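Local structure of Hth-type dhaklm operon transcriptional activator DHAS (Lactococcus lactis, 2IU5) at residues F114-E119 and A150-C154; Y31-V36 and Q57-L61; Y100-F104 and R158-I162. The protein activates transcription of the dhaKLM operon together with DhaQ in response to dihydroxyacetone, binding an inverted repeat at the promoter as a homodimer. The protein carries 1 engineered substitution. One frame throughout, in Å; residues are numbered along the deposited sequence.

Interaction 1 (F114-E119 and A150-C154)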
ATOM      1  N   PHE A 114       7.132   4.272   7.239  1.00 20.50           N
ATOM      2  CA  PHE A 114       6.186   5.275   6.706  1.00 19.01           C
ATOM      3  C   PHE A 114       4.770   4.687   6.851  1.00 18.75           C
ATOM      4  O   PHE A 114       3.827   5.376   7.282  1.00 18.96           O
ATOM      5  CB  PHE A 114       6.549   5.552   5.245  1.00 21.16           C
ATOM      6  CG  PHE A 114       5.904   6.772   4.634  1.00 21.15           C
ATOM      7  CD1 PHE A 114       6.006   8.046   5.199  1.00 22.99           C
ATOM      8  CD2 PHE A 114       5.180   6.623   3.456  1.00 21.12           C
ATOM      9  CE1 PHE A 114       5.385   9.149   4.582  1.00 24.54           C
ATOM     10  CE2 PHE A 114       4.564   7.714   2.839  1.00 20.95           C
ATOM     11  CZ  PHE A 114       4.665   8.976   3.397  1.00 21.83           C
ATOM     12  N   LEU A 115       4.632   3.413   6.500  1.00 18.94           N
ATOM     13  CA  LEU A 115       3.334   2.759   6.591  1.00 18.19           C
ATOM     14  C   LEU A 115       2.858   2.772   8.033  1.00 19.50           C
ATOM     15  O   LEU A 115       1.698   3.056   8.301  1.00 18.72           O
ATOM     16  CB  LEU A 115       3.382   1.339   6.021  1.00 18.50           C
ATOM     17  CG  LEU A 115       2.100   0.524   6.235  1.00 19.43           C
ATOM     18  CD1 LEU A 115       0.955   1.149   5.436  1.00 21.58           C
ATOM     19  CD2 LEU A 115       2.340  -0.923   5.815  1.00 20.49           C
ATOM     20  N   ILE A 116       3.761   2.464   8.956  1.00 19.16           N
ATOM     21  CA  ILE A 116       3.405   2.462  10.374  1.00 20.53           C
ATOM     22  C   ILE A 116       2.908   3.847  10.814  1.00 18.64           C
ATOM     23  O   ILE A 116       1.968   3.940  11.610  1.00 19.51           O
ATOM     24  CB  ILE A 116       4.584   1.995  11.216  1.00 21.18           C
ATOM     25  CG1 ILE A 116       4.788   0.484  11.046  1.00 23.28           C
ATOM     26  CG2 ILE A 116       4.301   2.308  12.681  1.00 22.28           C
ATOM     27  CD1 ILE A 116       6.052  -0.050  11.710  1.00 26.22           C
ATOM     28  N   GLN A 117       3.517   4.910  10.298  1.00 20.37           N
ATOM     29  CA  GLN A 117       3.047   6.277  10.592  1.00 20.24           C
ATOM     30  C   GLN A 117       1.592   6.496  10.176  1.00 20.08           C
ATOM     31  O   GLN A 117       0.787   7.081  10.917  1.00 21.24           O
ATOM     32  CB  GLN A 117       3.957   7.315   9.972  1.00 22.67           C
ATOM     33  CG  GLN A 117       5.415   7.103  10.382  1.00 23.13           C
ATOM     34  CD  GLN A 117       5.528   6.751  11.840  1.00 25.32           C
ATOM     35  OE1 GLN A 117       5.132   7.522  12.730  1.00 26.25           O
ATOM     36  NE2 GLN A 117       6.073   5.570  12.116  1.00 26.14           N
ATOM     37  N   TRP A 118       1.273   6.003   8.984  1.00 18.72           N
ATOM     38  CA  TRP A 118      -0.108   6.102   8.497  1.00 19.16           C
ATOM     39  C   TRP A 118      -1.044   5.258   9.327  1.00 19.19           C
ATOM     40  O   TRP A 118      -2.196   5.655   9.573  1.00 19.61           O
ATOM     41  CB  TRP A 118      -0.201   5.778   6.993  1.00 18.81           C
ATOM     42  CG  TRP A 118       0.451   6.854   6.186  1.00 18.74           C
ATOM     43  CD1 TRP A 118       1.595   6.743   5.455  1.00 20.03           C
ATOM     44  CD2 TRP A 118       0.006   8.218   6.026  1.00 19.15           C
ATOM     45  NE1 TRP A 118       1.889   7.937   4.855  1.00 21.69           N
ATOM     46  CE2 TRP A 118       0.938   8.862   5.187  1.00 20.44           C
ATOM     47  CE3 TRP A 118      -1.080   8.953   6.512  1.00 21.14           C
ATOM     48  CZ2 TRP A 118       0.811  10.200   4.822  1.00 20.06           C
ATOM     49  CZ3 TRP A 118      -1.203  10.290   6.144  1.00 21.92           C
ATOM     50  CH2 TRP A 118      -0.262  10.893   5.312  1.00 21.06           C
ATOM     51  N   GLU A 119      -0.563   4.097   9.761  1.00 18.56           N
ATOM     52  CA  GLU A 119      -1.357   3.297  10.678  1.00 19.09           C
ATOM     53  C   GLU A 119      -1.619   4.042  11.984  1.00 18.24           C
ATOM     54  O   GLU A 119      -2.711   3.927  12.549  1.00 19.67           O
ATOM     55  CB  GLU A 119      -0.743   1.919  10.886  1.00 21.41           C
ATOM     56  CG  GLU A 119      -0.809   1.081   9.605  1.00 22.64           C
ATOM     57  CD  GLU A 119      -0.207  -0.289   9.733  1.00 28.48           C
ATOM     58  OE1 GLU A 119       0.543  -0.551  10.709  1.00 30.07           O
ATOM     59  OE2 GLU A 119      -0.499  -1.109   8.827  1.00 29.37           O
ATOM     60  N   ALA A 150      -4.661   3.002   5.780  1.00 17.21           N
ATOM     61  CA  ALA A 150      -3.248   3.331   5.960  1.00 17.35           C
ATOM     62  C   ALA A 150      -2.485   2.905   4.701  1.00 18.29           C
ATOM     63  O   ALA A 150      -1.603   3.636   4.201  1.00 18.52           O
ATOM     64  CB  ALA A 150      -2.732   2.627   7.201  1.00 18.77           C
ATOM     65  N   ALA A 151      -2.817   1.732   4.176  1.00 16.79           N
ATOM     66  CA  ALA A 151      -2.103   1.207   3.006  1.00 17.75           C
ATOM     67  C   ALA A 151      -2.349   2.085   1.792  1.00 17.31           C
ATOM     68  O   ALA A 151      -1.418   2.369   1.024  1.00 18.44           O
ATOM     69  CB  ALA A 151      -2.512  -0.244   2.708  1.00 18.91           C
ATOM     70  N   ALA A 152      -3.594   2.505   1.626  1.00 17.61           N
ATOM     71  CA  ALA A 152      -3.951   3.392   0.509  1.00 17.77           C
ATOM     72  C   ALA A 152      -3.211   4.714   0.614  1.00 17.07           C
ATOM     73  O   ALA A 152      -2.570   5.148  -0.341  1.00 19.54           O
ATOM     74  CB  ALA A 152      -5.439   3.640   0.471  1.00 18.56           C
ATOM     75  N   ILE A 153      -3.291   5.361   1.765  1.00 17.43           N
ATOM     76  CA  ILE A 153      -2.656   6.659   1.890  1.00 17.83           C
ATOM     77  C   ILE A 153      -1.133   6.533   1.811  1.00 18.41           C
ATOM     78  O   ILE A 153      -0.470   7.395   1.233  1.00 19.28           O
ATOM     79  CB  ILE A 153      -3.116   7.388   3.150  1.00 17.41           C
ATOM     80  CG1 ILE A 153      -4.645   7.534   3.159  1.00 18.74           C
ATOM     81  CG2 ILE A 153      -2.391   8.726   3.227  1.00 19.53           C
ATOM     82  CD1 ILE A 153      -5.240   7.841   4.544  1.00 23.01           C
ATOM     83  N   CYS A 154      -0.569   5.467   2.374  1.00 18.66           N
ATOM     84  CA  CYS A 154       0.871   5.267   2.302  1.00 19.29           C
ATOM     85  C   CYS A 154       1.313   5.199   0.841  1.00 18.72           C
ATOM     86  O   CYS A 154       2.291   5.837   0.431  1.00 20.01           O
ATOM     87  CB  CYS A 154       1.236   3.978   3.043  1.00 19.95           C
ATOM     88  SG  CYS A 154       2.994   3.601   3.034  1.00 22.81           S
TER

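Interaction 2 (Y31-V36 and Q57-L61)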
ATOM      1  N   TYR A  31      22.346  13.789   0.539  1.00 19.65           N
ATOM      2  CA  TYR A  31      22.477  13.331   1.894  1.00 19.56           C
ATOM      3  C   TYR A  31      23.924  13.059   2.324  1.00 20.25           C
ATOM      4  O   TYR A  31      24.367  13.532   3.369  1.00 19.37           O
ATOM      5  CB  TYR A  31      21.641  12.070   2.090  1.00 20.91           C
ATOM      6  CG  TYR A  31      22.037  11.280   3.310  1.00 19.65           C
ATOM      7  CD1 TYR A  31      21.688  11.707   4.590  1.00 19.55           C
ATOM      8  CD2 TYR A  31      22.762  10.102   3.186  1.00 20.15           C
ATOM      9  CE1 TYR A  31      22.051  10.977   5.719  1.00 22.01           C
ATOM     10  CE2 TYR A  31      23.131   9.371   4.303  1.00 22.30           C
ATOM     11  CZ  TYR A  31      22.776   9.809   5.556  1.00 22.09           C
ATOM     12  OH  TYR A  31      23.142   9.083   6.673  1.00 24.67           O
ATOM     13  N   HIS A  32      24.652  12.288   1.529  1.00 19.38           N
ATOM     14  CA  HIS A  32      25.967  11.856   1.980  1.00 19.38           C
ATOM     15  C   HIS A  32      26.997  12.972   1.913  1.00 20.62           C
ATOM     16  O   HIS A  32      28.083  12.828   2.458  1.00 20.71           O
ATOM     17  CB  HIS A  32      26.482  10.676   1.152  1.00 18.04           C
ATOM     18  CG  HIS A  32      26.559  10.967  -0.317  1.00 18.27           C
ATOM     19  ND1 HIS A  32      25.446  11.053  -1.129  1.00 18.87           N
ATOM     20  CD2 HIS A  32      27.631  11.199  -1.111  1.00 20.14           C
ATOM     21  CE1 HIS A  32      25.838  11.321  -2.366  1.00 19.92           C
ATOM     22  NE2 HIS A  32      27.157  11.417  -2.383  1.00 19.40           N
ATOM     23  N   GLN A  33      26.658  14.078   1.251  1.00 19.78           N
ATOM     24  CA  GLN A  33      27.561  15.225   1.157  1.00 21.16           C
ATOM     25  C   GLN A  33      27.284  16.272   2.227  1.00 21.44           C
ATOM     26  O   GLN A  33      27.860  17.373   2.202  1.00 24.36           O
ATOM     27  CB  GLN A  33      27.526  15.829  -0.259  1.00 21.93           C
ATOM     28  CG  GLN A  33      28.122  14.854  -1.297  1.00 22.09           C
ATOM     29  CD  GLN A  33      27.955  15.219  -2.758  1.00 24.79           C
ATOM     30  OE1 GLN A  33      26.866  15.598  -3.207  1.00 29.19           O
ATOM     31  NE2 GLN A  33      29.041  15.097  -3.523  1.00 27.10           N
ATOM     32  N   ILE A  34      26.404  15.942   3.172  1.00 19.22           N
ATOM     33  CA  ILE A  34      26.174  16.773   4.340  1.00 20.22           C
ATOM     34  C   ILE A  34      26.928  16.235   5.552  1.00 20.17           C
ATOM     35  O   ILE A  34      26.560  15.196   6.091  1.00 20.67           O
ATOM     36  CB  ILE A  34      24.656  16.846   4.669  1.00 18.80           C
ATOM     37  CG1 ILE A  34      23.895  17.476   3.508  1.00 20.45           C
ATOM     38  CG2 ILE A  34      24.426  17.651   5.942  1.00 21.54           C
ATOM     39  CD1 ILE A  34      22.434  17.082   3.571  1.00 17.98           C
ATOM     40  N   SER A  35      27.977  16.927   5.983  1.00 20.24           N
ATOM     41  CA  SER A  35      28.739  16.431   7.136  1.00 20.07           C
ATOM     42  C   SER A  35      28.175  16.988   8.430  1.00 19.77           C
ATOM     43  O   SER A  35      27.399  17.939   8.421  1.00 18.77           O
ATOM     44  CB  SER A  35      30.189  16.902   7.027  1.00 20.57           C
ATOM     45  OG  SER A  35      30.204  18.321   7.042  1.00 22.11           O
ATOM     46  N   VAL A  36      28.561  16.405   9.567  1.00 19.47           N
ATOM     47  CA  VAL A  36      28.232  17.004  10.852  1.00 19.92           C
ATOM     48  C   VAL A  36      28.739  18.443  10.947  1.00 20.39           C
ATOM     49  O   VAL A  36      28.058  19.331  11.459  1.00 19.87           O
ATOM     50  CB  VAL A  36      28.755  16.162  12.010  1.00 19.17           C
ATOM     51  CG1 VAL A  36      28.636  16.927  13.325  1.00 20.29           C
ATOM     52  CG2 VAL A  36      27.958  14.864  12.090  1.00 21.11           C
ATOM     53  N   GLN A  57      24.874  11.201  11.394  1.00 19.88           N
ATOM     54  CA  GLN A  57      23.718  11.651  10.634  1.00 18.77           C
ATOM     55  C   GLN A  57      22.606  10.614  10.592  1.00 19.39           C
ATOM     56  O   GLN A  57      21.448  11.005  10.494  1.00 20.54           O
ATOM     57  CB  GLN A  57      24.133  12.063   9.228  1.00 20.12           C
ATOM     58  CG  GLN A  57      25.148  13.194   9.208  1.00 20.66           C
ATOM     59  CD  GLN A  57      26.579  12.686   9.089  1.00 20.33           C
ATOM     60  OE1 GLN A  57      27.022  11.822   9.863  1.00 20.55           O
ATOM     61  NE2 GLN A  57      27.321  13.209   8.113  1.00 20.41           N
ATOM     62  N   GLU A  58      22.945   9.326  10.673  1.00 18.96           N
ATOM     63  CA  GLU A  58      21.921   8.264  10.677  1.00 20.34           C
ATOM     64  C   GLU A  58      21.109   8.369  11.947  1.00 20.90           C
ATOM     65  O   GLU A  58      19.877   8.259  11.919  1.00 21.22           O
ATOM     66  CB  GLU A  58      22.558   6.887  10.588  1.00 21.38           C
ATOM     67  CG  GLU A  58      22.988   6.550   9.182  1.00 23.26           C
ATOM     68  CD  GLU A  58      23.669   5.205   9.083  1.00 24.16           C
ATOM     69  OE1 GLU A  58      23.617   4.402  10.042  1.00 27.71           O
ATOM     70  OE2 GLU A  58      24.275   4.940   8.020  1.00 22.03           O
ATOM     71  N   GLU A  59      21.790   8.584  13.062  1.00 19.31           N
ATOM     72  CA  GLU A  59      21.035   8.764  14.310  1.00 20.04           C
ATOM     73  C   GLU A  59      20.156  10.011  14.265  1.00 19.88           C
ATOM     74  O   GLU A  59      19.054  10.007  14.822  1.00 20.31           O
ATOM     75  CB  GLU A  59      21.979   8.884  15.506  1.00 19.13           C
ATOM     76  CG  GLU A  59      22.684   7.588  15.886  1.00 21.65           C
ATOM     77  CD  GLU A  59      23.161   7.554  17.348  1.00 22.63           C
ATOM     78  OE1 GLU A  59      23.167   8.597  18.065  1.00 20.94           O
ATOM     79  OE2 GLU A  59      23.548   6.447  17.788  1.00 28.46           O
ATOM     80  N   LEU A  60      20.619  11.083  13.627  1.00 19.23           N
ATOM     81  CA  LEU A  60      19.848  12.303  13.520  1.00 18.74           C
ATOM     82  C   LEU A  60      18.616  12.016  12.656  1.00 19.59           C
ATOM     83  O   LEU A  60      17.516  12.443  13.020  1.00 20.24           O
ATOM     84  CB  LEU A  60      20.693  13.440  12.910  1.00 19.33           C
ATOM     85  CG  LEU A  60      19.901  14.717  12.719  1.00 18.45           C
ATOM     86  CD1 LEU A  60      19.262  15.198  14.050  1.00 19.94           C
ATOM     87  CD2 LEU A  60      20.828  15.787  12.166  1.00 22.07           C
ATOM     88  N   LEU A  61      18.790  11.299  11.545  1.00 19.97           N
ATOM     89  CA  LEU A  61      17.640  10.949  10.688  1.00 20.94           C
ATOM     90  C   LEU A  61      16.605  10.170  11.477  1.00 21.46           C
ATOM     91  O   LEU A  61      15.410  10.486  11.416  1.00 21.79           O
ATOM     92  CB  LEU A  61      18.087  10.110   9.479  1.00 22.52           C
ATOM     93  CG  LEU A  61      18.699  10.828   8.279  1.00 24.56           C
ATOM     94  CD1 LEU A  61      19.064   9.747   7.287  1.00 24.30           C
ATOM     95  CD2 LEU A  61      17.635  11.777   7.684  1.00 28.02           C
TER

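Interaction 3 (Y100-F104 and R158-I162)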
ATOM      1  N   TYR A 100      12.271  13.765   1.682  1.00 18.79           N
ATOM      2  CA  TYR A 100      11.679  12.420   1.696  1.00 20.15           C
ATOM      3  C   TYR A 100      11.934  11.645   0.416  1.00 19.78           C
ATOM      4  O   TYR A 100      12.118  10.420   0.464  1.00 19.36           O
ATOM      5  CB  TYR A 100      10.206  12.381   2.174  1.00 20.52           C
ATOM      6  CG  TYR A 100      10.207  12.563   3.665  1.00 19.90           C
ATOM      7  CD1 TYR A 100      10.599  11.506   4.497  1.00 21.94           C
ATOM      8  CD2 TYR A 100       9.844  13.760   4.250  1.00 20.94           C
ATOM      9  CE1 TYR A 100      10.629  11.630   5.870  1.00 21.62           C
ATOM     10  CE2 TYR A 100       9.867  13.898   5.651  1.00 21.71           C
ATOM     11  CZ  TYR A 100      10.259  12.821   6.441  1.00 22.16           C
ATOM     12  OH  TYR A 100      10.296  12.929   7.805  1.00 23.50           O
ATOM     13  N   GLN A 101      11.953  12.310  -0.734  1.00 19.70           N
ATOM     14  CA  GLN A 101      12.397  11.650  -1.962  1.00 19.96           C
ATOM     15  C   GLN A 101      13.778  11.024  -1.744  1.00 20.58           C
ATOM     16  O   GLN A 101      14.023   9.869  -2.137  1.00 20.78           O
ATOM     17  CB  GLN A 101      12.561  12.651  -3.103  1.00 21.66           C
ATOM     18  CG  GLN A 101      11.297  13.209  -3.658  1.00 26.13           C
ATOM     19  CD  GLN A 101      11.570  14.140  -4.819  1.00 29.84           C
ATOM     20  OE1 GLN A 101      12.711  14.576  -5.032  1.00 29.37           O
ATOM     21  NE2 GLN A 101      10.526  14.452  -5.580  1.00 31.26           N
ATOM     22  N   LYS A 102      14.673  11.789  -1.121  1.00 19.81           N
ATOM     23  CA  LYS A 102      16.003  11.272  -0.838  1.00 19.54           C
ATOM     24  C   LYS A 102      16.010  10.091   0.099  1.00 20.22           C
ATOM     25  O   LYS A 102      16.759   9.144  -0.110  1.00 21.56           O
ATOM     26  CB  LYS A 102      16.942  12.371  -0.365  1.00 19.04           C
ATOM     27  CG  LYS A 102      17.247  13.355  -1.463  1.00 18.76           C
ATOM     28  CD  LYS A 102      18.027  14.550  -0.939  1.00 21.37           C
ATOM     29  CE  LYS A 102      18.288  15.508  -2.079  1.00 22.32           C
ATOM     30  NZ  LYS A 102      18.803  16.844  -1.650  1.00 23.22           N
ATOM     31  N   ILE A 103      15.178  10.143   1.125  1.00 18.96           N
ATOM     32  CA  ILE A 103      15.117   9.057   2.096  1.00 21.27           C
ATOM     33  C   ILE A 103      14.579   7.777   1.461  1.00 20.34           C
ATOM     34  O   ILE A 103      15.062   6.680   1.771  1.00 21.37           O
ATOM     35  CB  ILE A 103      14.244   9.423   3.277  1.00 22.51           C
ATOM     36  CG1 ILE A 103      14.826  10.626   4.033  1.00 24.53           C
ATOM     37  CG2 ILE A 103      14.072   8.214   4.197  1.00 25.02           C
ATOM     38  CD1 ILE A 103      16.258  10.460   4.450  1.00 28.30           C
ATOM     39  N   PHE A 104      13.592   7.882   0.579  1.00 20.35           N
ATOM     40  CA  PHE A 104      13.100   6.680  -0.080  1.00 22.47           C
ATOM     41  C   PHE A 104      14.201   6.020  -0.904  1.00 23.03           C
ATOM     42  O   PHE A 104      14.169   4.804  -1.101  1.00 25.44           O
ATOM     43  CB  PHE A 104      11.870   6.950  -0.950  1.00 23.07           C
ATOM     44  CG  PHE A 104      10.603   7.056  -0.175  1.00 23.43           C
ATOM     45  CD1 PHE A 104      10.122   5.970   0.542  1.00 24.80           C
ATOM     46  CD2 PHE A 104       9.884   8.243  -0.149  1.00 23.33           C
ATOM     47  CE1 PHE A 104       8.931   6.077   1.269  1.00 25.94           C
ATOM     48  CE2 PHE A 104       8.696   8.354   0.574  1.00 24.59           C
ATOM     49  CZ  PHE A 104       8.229   7.258   1.282  1.00 23.65           C
ATOM     50  N   ARG A 158       3.551   8.159  -0.821  1.00 19.08           N
ATOM     51  CA  ARG A 158       4.866   7.760  -1.320  1.00 19.29           C
ATOM     52  C   ARG A 158       5.036   8.064  -2.805  1.00 18.41           C
ATOM     53  O   ARG A 158       6.043   8.640  -3.216  1.00 20.80           O
ATOM     54  CB  ARG A 158       5.139   6.270  -1.074  1.00 21.02           C
ATOM     55  CG  ARG A 158       6.470   5.814  -1.693  1.00 21.60           C
ATOM     56  CD  ARG A 158       6.767   4.334  -1.413  1.00 25.59           C
ATOM     57  NE  ARG A 158       7.936   3.828  -2.131  1.00 30.13           N
ATOM     58  CZ  ARG A 158       7.941   3.436  -3.404  1.00 33.13           C
ATOM     59  NH1 ARG A 158       6.832   3.484  -4.137  1.00 34.93           N
ATOM     60  NH2 ARG A 158       9.070   2.991  -3.949  1.00 34.58           N
ATOM     61  N   GLU A 159       4.067   7.681  -3.622  1.00 19.22           N
ATOM     62  CA  GLU A 159       4.181   7.929  -5.060  1.00 21.21           C
ATOM     63  C   GLU A 159       4.253   9.423  -5.355  1.00 20.26           C
ATOM     64  O   GLU A 159       5.052   9.854  -6.181  1.00 21.62           O
ATOM     65  CB  GLU A 159       3.025   7.290  -5.824  1.00 23.21           C
ATOM     66  CG  GLU A 159       3.054   7.598  -7.309  1.00 28.60           C
ATOM     67  CD  GLU A 159       1.859   7.007  -8.038  1.00 34.92           C
ATOM     68  OE1 GLU A 159       0.784   6.890  -7.404  1.00 40.61           O
ATOM     69  OE2 GLU A 159       2.002   6.667  -9.233  1.00 36.97           O
ATOM     70  N   SER A 160       3.428  10.215  -4.684  1.00 20.73           N
ATOM     71  CA  SER A 160       3.410  11.659  -4.922  1.00 20.94           C
ATOM     72  C   SER A 160       4.759  12.275  -4.533  1.00 19.92           C
ATOM     73  O   SER A 160       5.296  13.137  -5.235  1.00 20.37           O
ATOM     74  CB  SER A 160       2.330  12.271  -4.054  1.00 22.81           C
ATOM     75  OG  SER A 160       1.075  11.861  -4.560  1.00 26.64           O
ATOM     76  N   ILE A 161       5.307  11.828  -3.418  1.00 19.51           N
ATOM     77  CA  ILE A 161       6.613  12.327  -2.982  1.00 19.61           C
ATOM     78  C   ILE A 161       7.661  12.002  -4.037  1.00 21.42           C
ATOM     79  O   ILE A 161       8.419  12.866  -4.474  1.00 22.12           O
ATOM     80  CB  ILE A 161       7.006  11.700  -1.641  1.00 20.10           C
ATOM     81  CG1 ILE A 161       6.182  12.367  -0.540  1.00 19.74           C
ATOM     82  CG2 ILE A 161       8.485  11.935  -1.353  1.00 20.82           C
ATOM     83  CD1 ILE A 161       6.177  11.645   0.773  1.00 20.18           C
ATOM     84  N   ILE A 162       7.708  10.743  -4.448  1.00 20.53           N
ATOM     85  CA  ILE A 162       8.737  10.321  -5.382  1.00 22.05           C
ATOM     86  C   ILE A 162       8.617  11.062  -6.719  1.00 22.79           C
ATOM     87  O   ILE A 162       9.644  11.393  -7.344  1.00 23.73           O
ATOM     88  CB  ILE A 162       8.718   8.783  -5.559  1.00 22.41           C
ATOM     89  CG1 ILE A 162       9.143   8.119  -4.253  1.00 22.90           C
ATOM     90  CG2 ILE A 162       9.582   8.329  -6.734  1.00 23.17           C
ATOM     91  CD1 ILE A 162       9.077   6.602  -4.277  1.00 26.44           C
TER

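Interaction 1 (F114-E119 and A150-C154)
Leu-115 meets Cys-154 and Trp-118 meets Ala-150 where the helical segments 114-119 and 150-154 pack, their axes 8.5 Å apart at closest approach and their N-to-C directions 127° apart. The backbones come nearest at Trp-118 and Ala-150, whose CA atoms are 4.9 Å apart. Ala-150 CB rests against Glu-119 CG at 3.4 Å. The indole of Trp-118 leans across Ile-153: methyl CG2 of Ile-153 sits 3.4 Å from the centroid of the Trp-118 six-membered ring and 9° off the ring normal, a CH-pi contact over the face. Cys-154 has its SG anti to the backbone N (chi1 180°), which carries the sulfur to Leu-115 CA at 3.7 Å and to Phe-114 CD2 at 3.8 Å. Cys-154 SG lies oblique to both the Phe-114 and Trp-118 rings. Leu-115 CD1 packs on Cys-154 CB at 3.7 Å. Leu-86, Leu-89 and Leu-93 of helix 82-95 also touch the Trp-118 side chain, while Ala-151 and Ile-153 pack on Ala-155 and Tyr-148 of the second subunit respectively. No hydrogen bond links the two segments, so cohesion in this core of the C-terminal regulatory region rests mainly on apolar and CH-pi packing, with oblique sulfur-aromatic approaches beside it.

Interaction 2 (Y31-V36 and Q57-L61)
The TetR-type helix-turn-helix domain supplies both sides of this contact: segment 31-36, a 3-10 turn and a short loop, runs into helix 36-43, the first helix of the predicted DNA-binding motif, and Gln-57 to Leu-61 form the opening turn of helix 57-73. Gln-57 makes the one hydrogen bond across, from its amide NE2 to the backbone O of Ile-34 at 2.9 Å. The evidence for a well-formed bond is its shape: the N-H...O angle is 167°, the donor lies on a lone pair in the carbonyl plane, and the oxygen falls within 1° of the Gln-57 amide plane. A bend at chi2 (96°) turns the Gln-57 amide toward the loop and places its OE1 beside Val-36 CG2, 3.9 Å off. With Gln-57 cut back to an alanine, the Ile-34 carbonyl would probably lose this donor and a gap would open beside Val-36 CG2. Next to the amide, Ser-35 is the N-cap of helix 36-43, its OG bonded to the backbone N of Asp-38, so the carbonyl held by Gln-57 lies just ahead of the capped helix start. The Tyr-31 ring reaches the first turn of helix 57-73. Tyr-31 OH touches Glu-58 CG at 3.6 Å, with the side chains crossing at about a right angle. On the ring itself, Tyr-31 CE1 meets methyl CD1 of Leu-61 at 3.6 Å.

Interaction 3 (Y100-F104 and R158-I162)
Phe-104 has its ring anti to its own carbonyl carbon, directed at the other helix, whereas Arg-158 has CG anti to the backbone N (chi1 175°) and runs extended as far as NE, laying its aliphatic part over the Phe-104 ring. Arg-158 CG lies 3.9 Å from the Phe-104 ring centroid and 19° off the normal, which defines a CH-pi contact on the face. The guanidinium is turned steeply against the ring plane, and Arg-158 CZ is 5.6 Å from the Phe-104 centroid, at most a weak cation-pi attraction. Ile-161 CG2 comes to the edge of the same ring, 4.1 Å from Phe-104 CE2. These residues join helix 97-106 to helix 139-163 in the all-helical C-terminal region of this TetR-family regulator, with the two segment axes 9.4 Å apart. Phe-104 also makes edge-to-face contacts with Phe-110 and Phe-114, so Arg-158 and Ile-161 add to an aromatic cluster. Tyr-100 abuts Ile-161 through CB, while its hydroxyl bonds to that of Tyr-92. About one turn earlier than Phe-104 on helix 97-106, the extended Gln-101 side chain carries NE2 to the backbone O of Ile-161 at 2.9 Å. The carbonyl accepts it nearly head-on, with a C=O...N angle of 169°, and the oxygen lies close to the Gln-101 amide plane.

In the fold
Along the chain interaction 2 comes first, in the DNA-binding domain, and interactions 1 and 3 follow within the C-terminal regulatory region, where the segments of interaction 1 fall between those of interaction 3. Interactions 1 and 3 share helix 139-163 and have centres about 14 Å apart. They meet directly, Phe-114 CD2 lying 3.8 Å from Phe-104 CZ. Interaction 2 is about 25 Å from interaction 1, centre to centre, and does not touch it, but reaches interaction 3 through Leu-61 CD2 and Ile-103 CD1, 3.8 Å apart. Contacts thus run from the helix-turn-helix region through helix 97-106, which packs on helix 57-73, to helix 139-163, which also packs on the second subunit.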